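Local atomic coordinates of pyrrolidone-carboxylate peptidase (Pyrococcus furiosus, PDB entry 1X10), a protein that removes N-terminal pyroglutamate (5-oxoproline) from peptides, as a thiol peptidase, generally when the next residue is not proline. Residues Leu150-Ser153 with Ala154-Tyr158; Met191-Glu194 with Ala195-Ala199. The protein carries 3 engineered substitutions. All coordinates share one frame; numbering follows the deposited sequence.

Overall arrangement
Neither interaction closes a long loop: each lies between neighbouring turns of a single stretch of chain, and interaction 1 is complete before interaction 2 begins, so the two neither nest nor cross. From the N terminus, helix 141-156 comes first, with the active-site residue Ser142, engineered here, near its start. Interaction 1 is at its far end, packed on helix 47-59 (His152 on Leu56, Tyr158 on Glu57) and on Tyr111 of strand 110-112; the chain then turns toward strand 161-167, which bears the active-site His166. Interaction 2 follows in the first half of the last helix, 189-206, which rests on helices 18-26 and 117-126. The centres are about 25 Å apart and the nearest atoms about 14 Å.

Interaction 1: Leu150-Ser153 with Ala154-Tyr158; sequences LHHS and ATKGY
His152 turns the edge of its imidazole onto the phenol ring of Tyr158 in an offset edge-to-face pair, with centroids 4.9 Å apart and planes at 74°. Of the imidazole atoms, NE2 lies closest to the Tyr158 ring, 3.4 Å from CZ, while CD2 lies over the same face near the rim. CG stands anti to the backbone N (chi1 -168°), which carries the ring outward and somewhat toward the C-terminal end, where Lys156 and Tyr158 meet it. Lys156 CG sits 3.8 Å from the imidazole centroid, a CH-pi contact over one face, offset toward the rim, before the lysine chain bends away. Backbone atom Tyr158 O lies at the edge of the imidazole, in its plane, 3.0 Å from His152 CD2. A weak bond from His152 ND1 to Glu53 may add to the hold on the ring, and Leu56 of helix 47-59 packs against it.

Ser153 meets the same turn through its backbone. Its CA offers a C-H to Tyr158 O at 3.5 Å, and its O accepts Gly157 N at 2.9 Å, from above the carbonyl plane; its hydroxyl OG is bonded to Pro159 O further on. Ala154 is still within the regular helix, its N bonded to Leu150 O at 3.0 Å, and its methyl faces Tyr111. Gly157 then leaves helical geometry with a phi of 87°, at which a CB would collide with the preceding carbonyl. It is the usual C' glycine of helix C-capping, of positive phi just after the last helical residue, after which the Tyr158 ring comes against His152.

Interaction 2: Met191-Glu194 with Ala195-Ala199; sequences MALE and AVKVA. Engineered in segment 191-194: Ala192 (natural residue Glu).
Chi1 of Leu193 (175°) holds its CG anti to the backbone N, while Lys197 places CG beside its own N and stays extended from there on, a course that carries the lysine back over the preceding turn, with CE 3.9 Å from Leu193 CG. These are i to i+4 and i to i+3 contacts along the α-helix 189-206, and Glu194 provides the second kind: bent at chi2 (68°), it brings its carboxylate round toward the lysine. The two charged ends do not meet directly, OE2 and NZ being 4.7 Å apart. A water joins them, donating to Glu194 OE2 at 2.7 Å and accepting from Lys197 NZ at 2.8 Å. With an alanine in place of Lys197, the water is likely to lose the ammonium that donates to it, and Leu193 the aliphatic chain across it. Glu194 OE1 has a long, weak ion pair with Arg127, and Leu26 of helix 18-26 packs against both Val196 and Lys197. Ala192, engineered from glutamate, is buried against Val167 and accepts Val196 N through its O. Two residues further, Glu194 O takes Val198 N at 2.8 Å, and Val198 CG2 lies 3.1 Å from that same Glu194 O.

Interaction 1: Leu150-Ser153 with Ala154-Tyr158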
ATOM      1  N   LEU A 150      21.362  23.299  -1.620  1.00 11.08           N
ATOM      2  CA  LEU A 150      22.404  22.780  -2.499  1.00 11.65           C
ATOM      3  C   LEU A 150      22.876  23.840  -3.498  1.00 11.85           C
ATOM      4  O   LEU A 150      24.056  23.881  -3.851  1.00 12.36           O
ATOM      5  CB  LEU A 150      21.904  21.530  -3.233  1.00 11.12           C
ATOM      6  CG  LEU A 150      21.859  20.283  -2.348  1.00 11.46           C
ATOM      7  CD1 LEU A 150      21.028  19.198  -3.006  1.00 10.84           C
ATOM      8  CD2 LEU A 150      23.280  19.807  -2.077  1.00 11.49           C
ATOM      9  N   HIS A 151      21.957  24.693  -3.942  1.00 12.35           N
ATOM     10  CA  HIS A 151      22.296  25.767  -4.879  1.00 12.76           C
ATOM     11  C   HIS A 151      23.182  26.785  -4.159  1.00 13.43           C
ATOM     12  O   HIS A 151      24.115  27.349  -4.742  1.00 13.04           O
ATOM     13  CB  HIS A 151      21.020  26.454  -5.380  1.00 13.87           C
ATOM     14  CG  HIS A 151      21.267  27.545  -6.379  1.00 14.34           C
ATOM     15  ND1 HIS A 151      21.826  27.307  -7.616  1.00 14.67           N
ATOM     16  CD2 HIS A 151      21.023  28.876  -6.326  1.00 14.48           C
ATOM     17  CE1 HIS A 151      21.914  28.445  -8.283  1.00 14.85           C
ATOM     18  NE2 HIS A 151      21.435  29.412  -7.522  1.00 14.97           N
ATOM     19  N   HIS A 152      22.882  27.012  -2.885  1.00 13.80           N
ATOM     20  CA  HIS A 152      23.650  27.945  -2.065  1.00 14.18           C
ATOM     21  C   HIS A 152      25.083  27.429  -1.940  1.00 14.79           C
ATOM     22  O   HIS A 152      26.052  28.191  -2.012  1.00 14.28           O
ATOM     23  CB  HIS A 152      23.021  28.049  -0.678  1.00 14.98           C
ATOM     24  CG  HIS A 152      23.557  29.177   0.145  1.00 15.64           C
ATOM     25  ND1 HIS A 152      22.962  30.419   0.181  1.00 16.19           N
ATOM     26  CD2 HIS A 152      24.643  29.257   0.948  1.00 15.55           C
ATOM     27  CE1 HIS A 152      23.657  31.216   0.974  1.00 15.85           C
ATOM     28  NE2 HIS A 152      24.683  30.535   1.452  1.00 16.00           N
ATOM     29  N   SER A 153      25.205  26.119  -1.753  1.00 15.19           N
ATOM     30  CA  SER A 153      26.504  25.478  -1.625  1.00 16.10           C
ATOM     31  C   SER A 153      27.305  25.627  -2.918  1.00 16.59           C
ATOM     32  O   SER A 153      28.484  25.988  -2.897  1.00 16.00           O
ATOM     33  CB  SER A 153      26.320  23.991  -1.296  1.00 16.58           C
ATOM     34  OG  SER A 153      27.566  23.315  -1.243  1.00 18.29           O
ATOM     35  N   ALA A 154      26.654  25.355  -4.044  1.00 17.05           N
ATOM     36  CA  ALA A 154      27.310  25.448  -5.343  1.00 17.75           C
ATOM     37  C   ALA A 154      27.683  26.879  -5.705  1.00 18.37           C
ATOM     38  O   ALA A 154      28.694  27.116  -6.365  1.00 18.94           O
ATOM     39  CB  ALA A 154      26.401  24.861  -6.422  1.00 17.58           C
ATOM     40  N   THR A 155      26.869  27.828  -5.258  1.00 18.81           N
ATOM     41  CA  THR A 155      27.071  29.243  -5.550  1.00 20.46           C
ATOM     42  C   THR A 155      27.914  30.029  -4.546  1.00 20.06           C
ATOM     43  O   THR A 155      28.649  30.941  -4.928  1.00 19.01           O
ATOM     44  CB  THR A 155      25.702  29.945  -5.688  1.00 21.33           C
ATOM     45  OG1 THR A 155      25.097  29.545  -6.925  1.00 24.17           O
ATOM     46  CG2 THR A 155      25.854  31.459  -5.659  1.00 23.79           C
ATOM     47  N   LYS A 156      27.808  29.676  -3.270  1.00 19.61           N
ATOM     48  CA  LYS A 156      28.526  30.386  -2.221  1.00 20.12           C
ATOM     49  C   LYS A 156      29.711  29.645  -1.606  1.00 19.86           C
ATOM     50  O   LYS A 156      30.483  30.229  -0.845  1.00 19.25           O
ATOM     51  CB  LYS A 156      27.548  30.774  -1.114  1.00 21.36           C
ATOM     52  CG  LYS A 156      26.470  31.752  -1.544  1.00 23.74           C
ATOM     53  CD  LYS A 156      27.048  33.143  -1.739  1.00 25.98           C
ATOM     54  CE  LYS A 156      25.949  34.194  -1.766  1.00 27.74           C
ATOM     55  NZ  LYS A 156      26.513  35.576  -1.710  1.00 29.57           N
ATOM     56  N   GLY A 157      29.856  28.363  -1.914  1.00 18.76           N
ATOM     57  CA  GLY A 157      30.975  27.617  -1.359  1.00 18.95           C
ATOM     58  C   GLY A 157      30.716  26.999   0.005  1.00 18.68           C
ATOM     59  O   GLY A 157      31.569  26.288   0.544  1.00 19.13           O
ATOM     60  N   TYR A 158      29.548  27.279   0.572  1.00 17.90           N
ATOM     61  CA  TYR A 158      29.158  26.725   1.863  1.00 17.40           C
ATOM     62  C   TYR A 158      27.635  26.645   1.863  1.00 16.77           C
ATOM     63  O   TYR A 158      26.972  27.467   1.237  1.00 16.92           O
ATOM     64  CB  TYR A 158      29.637  27.622   3.017  1.00 17.56           C
ATOM     65  CG  TYR A 158      28.841  28.898   3.193  1.00 18.05           C
ATOM     66  CD1 TYR A 158      27.668  28.915   3.952  1.00 17.81           C
ATOM     67  CD2 TYR A 158      29.250  30.085   2.586  1.00 18.27           C
ATOM     68  CE1 TYR A 158      26.924  30.082   4.101  1.00 18.45           C
ATOM     69  CE2 TYR A 158      28.514  31.258   2.730  1.00 18.97           C
ATOM     70  CZ  TYR A 158      27.353  31.250   3.486  1.00 18.57           C
ATOM     71  OH  TYR A 158      26.620  32.404   3.618  1.00 19.41           O
TER

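Interaction 2: Met191-Glu194 with Ala195-Ala199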
ATOM      1  N   MET A 191      13.259   7.354  17.518  1.00 13.51           N
ATOM      2  CA  MET A 191      14.057   6.786  16.441  1.00 12.96           C
ATOM      3  C   MET A 191      14.332   7.811  15.344  1.00 12.61           C
ATOM      4  O   MET A 191      15.419   7.836  14.772  1.00 12.23           O
ATOM      5  CB  MET A 191      13.370   5.561  15.834  1.00 13.46           C
ATOM      6  CG  MET A 191      14.183   4.926  14.716  1.00 13.55           C
ATOM      7  SD  MET A 191      13.575   3.338  14.171  1.00 15.03           S
ATOM      8  CE  MET A 191      14.266   2.262  15.463  1.00 14.09           C
ATOM      9  N   ALA A 192      13.344   8.652  15.049  1.00 12.49           N
ATOM     10  CA  ALA A 192      13.508   9.680  14.026  1.00 12.19           C
ATOM     11  C   ALA A 192      14.596  10.660  14.470  1.00 12.29           C
ATOM     12  O   ALA A 192      15.462  11.053  13.682  1.00 11.68           O
ATOM     13  CB  ALA A 192      12.184  10.424  13.809  1.00 12.84           C
ATOM     14  N   LEU A 193      14.549  11.048  15.740  1.00 12.43           N
ATOM     15  CA  LEU A 193      15.528  11.978  16.288  1.00 12.84           C
ATOM     16  C   LEU A 193      16.926  11.373  16.234  1.00 13.03           C
ATOM     17  O   LEU A 193      17.879  12.029  15.806  1.00 12.97           O
ATOM     18  CB  LEU A 193      15.166  12.335  17.734  1.00 12.45           C
ATOM     19  CG  LEU A 193      16.144  13.217  18.517  1.00 12.62           C
ATOM     20  CD1 LEU A 193      16.311  14.571  17.824  1.00 12.35           C
ATOM     21  CD2 LEU A 193      15.624  13.409  19.941  1.00 12.60           C
ATOM     22  N   GLU A 194      17.047  10.120  16.657  1.00 13.17           N
ATOM     23  CA  GLU A 194      18.338   9.440  16.659  1.00 13.34           C
ATOM     24  C   GLU A 194      18.877   9.302  15.236  1.00 12.45           C
ATOM     25  O   GLU A 194      20.081   9.416  15.005  1.00 11.89           O
ATOM     26  CB  GLU A 194      18.217   8.057  17.310  1.00 14.64           C
ATOM     27  CG  GLU A 194      19.528   7.275  17.347  1.00 17.56           C
ATOM     28  CD  GLU A 194      20.560   7.882  18.286  1.00 19.42           C
ATOM     29  OE1 GLU A 194      21.730   7.437  18.252  1.00 21.36           O
ATOM     30  OE2 GLU A 194      20.208   8.797  19.064  1.00 20.61           O
ATOM     31  N   ALA A 195      17.982   9.059  14.284  1.00 11.55           N
ATOM     32  CA  ALA A 195      18.380   8.923  12.890  1.00 11.40           C
ATOM     33  C   ALA A 195      19.063  10.206  12.416  1.00 11.09           C
ATOM     34  O   ALA A 195      20.095  10.153  11.754  1.00 10.48           O
ATOM     35  CB  ALA A 195      17.153   8.618  12.013  1.00 11.06           C
ATOM     36  N   VAL A 196      18.482  11.355  12.754  1.00 11.30           N
ATOM     37  CA  VAL A 196      19.059  12.636  12.362  1.00 11.70           C
ATOM     38  C   VAL A 196      20.406  12.845  13.060  1.00 12.35           C
ATOM     39  O   VAL A 196      21.351  13.344  12.456  1.00 11.43           O
ATOM     40  CB  VAL A 196      18.099  13.812  12.698  1.00 11.33           C
ATOM     41  CG1 VAL A 196      18.757  15.147  12.357  1.00 10.68           C
ATOM     42  CG2 VAL A 196      16.805  13.659  11.909  1.00 11.40           C
ATOM     43  N   LYS A 197      20.494  12.459  14.333  1.00 13.31           N
ATOM     44  CA  LYS A 197      21.743  12.602  15.075  1.00 13.90           C
ATOM     45  C   LYS A 197      22.818  11.753  14.402  1.00 14.02           C
ATOM     46  O   LYS A 197      23.960  12.184  14.248  1.00 14.21           O
ATOM     47  CB  LYS A 197      21.578  12.148  16.529  1.00 15.20           C
ATOM     48  CG  LYS A 197      20.759  13.086  17.399  1.00 17.36           C
ATOM     49  CD  LYS A 197      20.748  12.613  18.851  1.00 18.99           C
ATOM     50  CE  LYS A 197      19.837  13.487  19.709  1.00 20.10           C
ATOM     51  NZ  LYS A 197      19.712  12.986  21.111  1.00 20.96           N
ATOM     52  N   VAL A 198      22.447  10.542  14.002  1.00 13.58           N
ATOM     53  CA  VAL A 198      23.387   9.652  13.335  1.00 13.83           C
ATOM     54  C   VAL A 198      23.878  10.249  12.016  1.00 13.23           C
ATOM     55  O   VAL A 198      25.065  10.185  11.703  1.00 13.51           O
ATOM     56  CB  VAL A 198      22.755   8.279  13.058  1.00 14.04           C
ATOM     57  CG1 VAL A 198      23.681   7.449  12.172  1.00 14.22           C
ATOM     58  CG2 VAL A 198      22.494   7.555  14.383  1.00 14.38           C
ATOM     59  N   ALA A 199      22.962  10.832  11.247  1.00 13.12           N
ATOM     60  CA  ALA A 199      23.318  11.443   9.971  1.00 12.32           C
ATOM     61  C   ALA A 199      24.345  12.551  10.189  1.00 12.24           C
ATOM     62  O   ALA A 199      25.303  12.689   9.422  1.00 11.89           O
ATOM     63  CB  ALA A 199      22.069  12.013   9.292  1.00 12.42           C
TER
HETATM   64  O   HOH W   1      18.588  10.615  20.231  1.00 26.01           O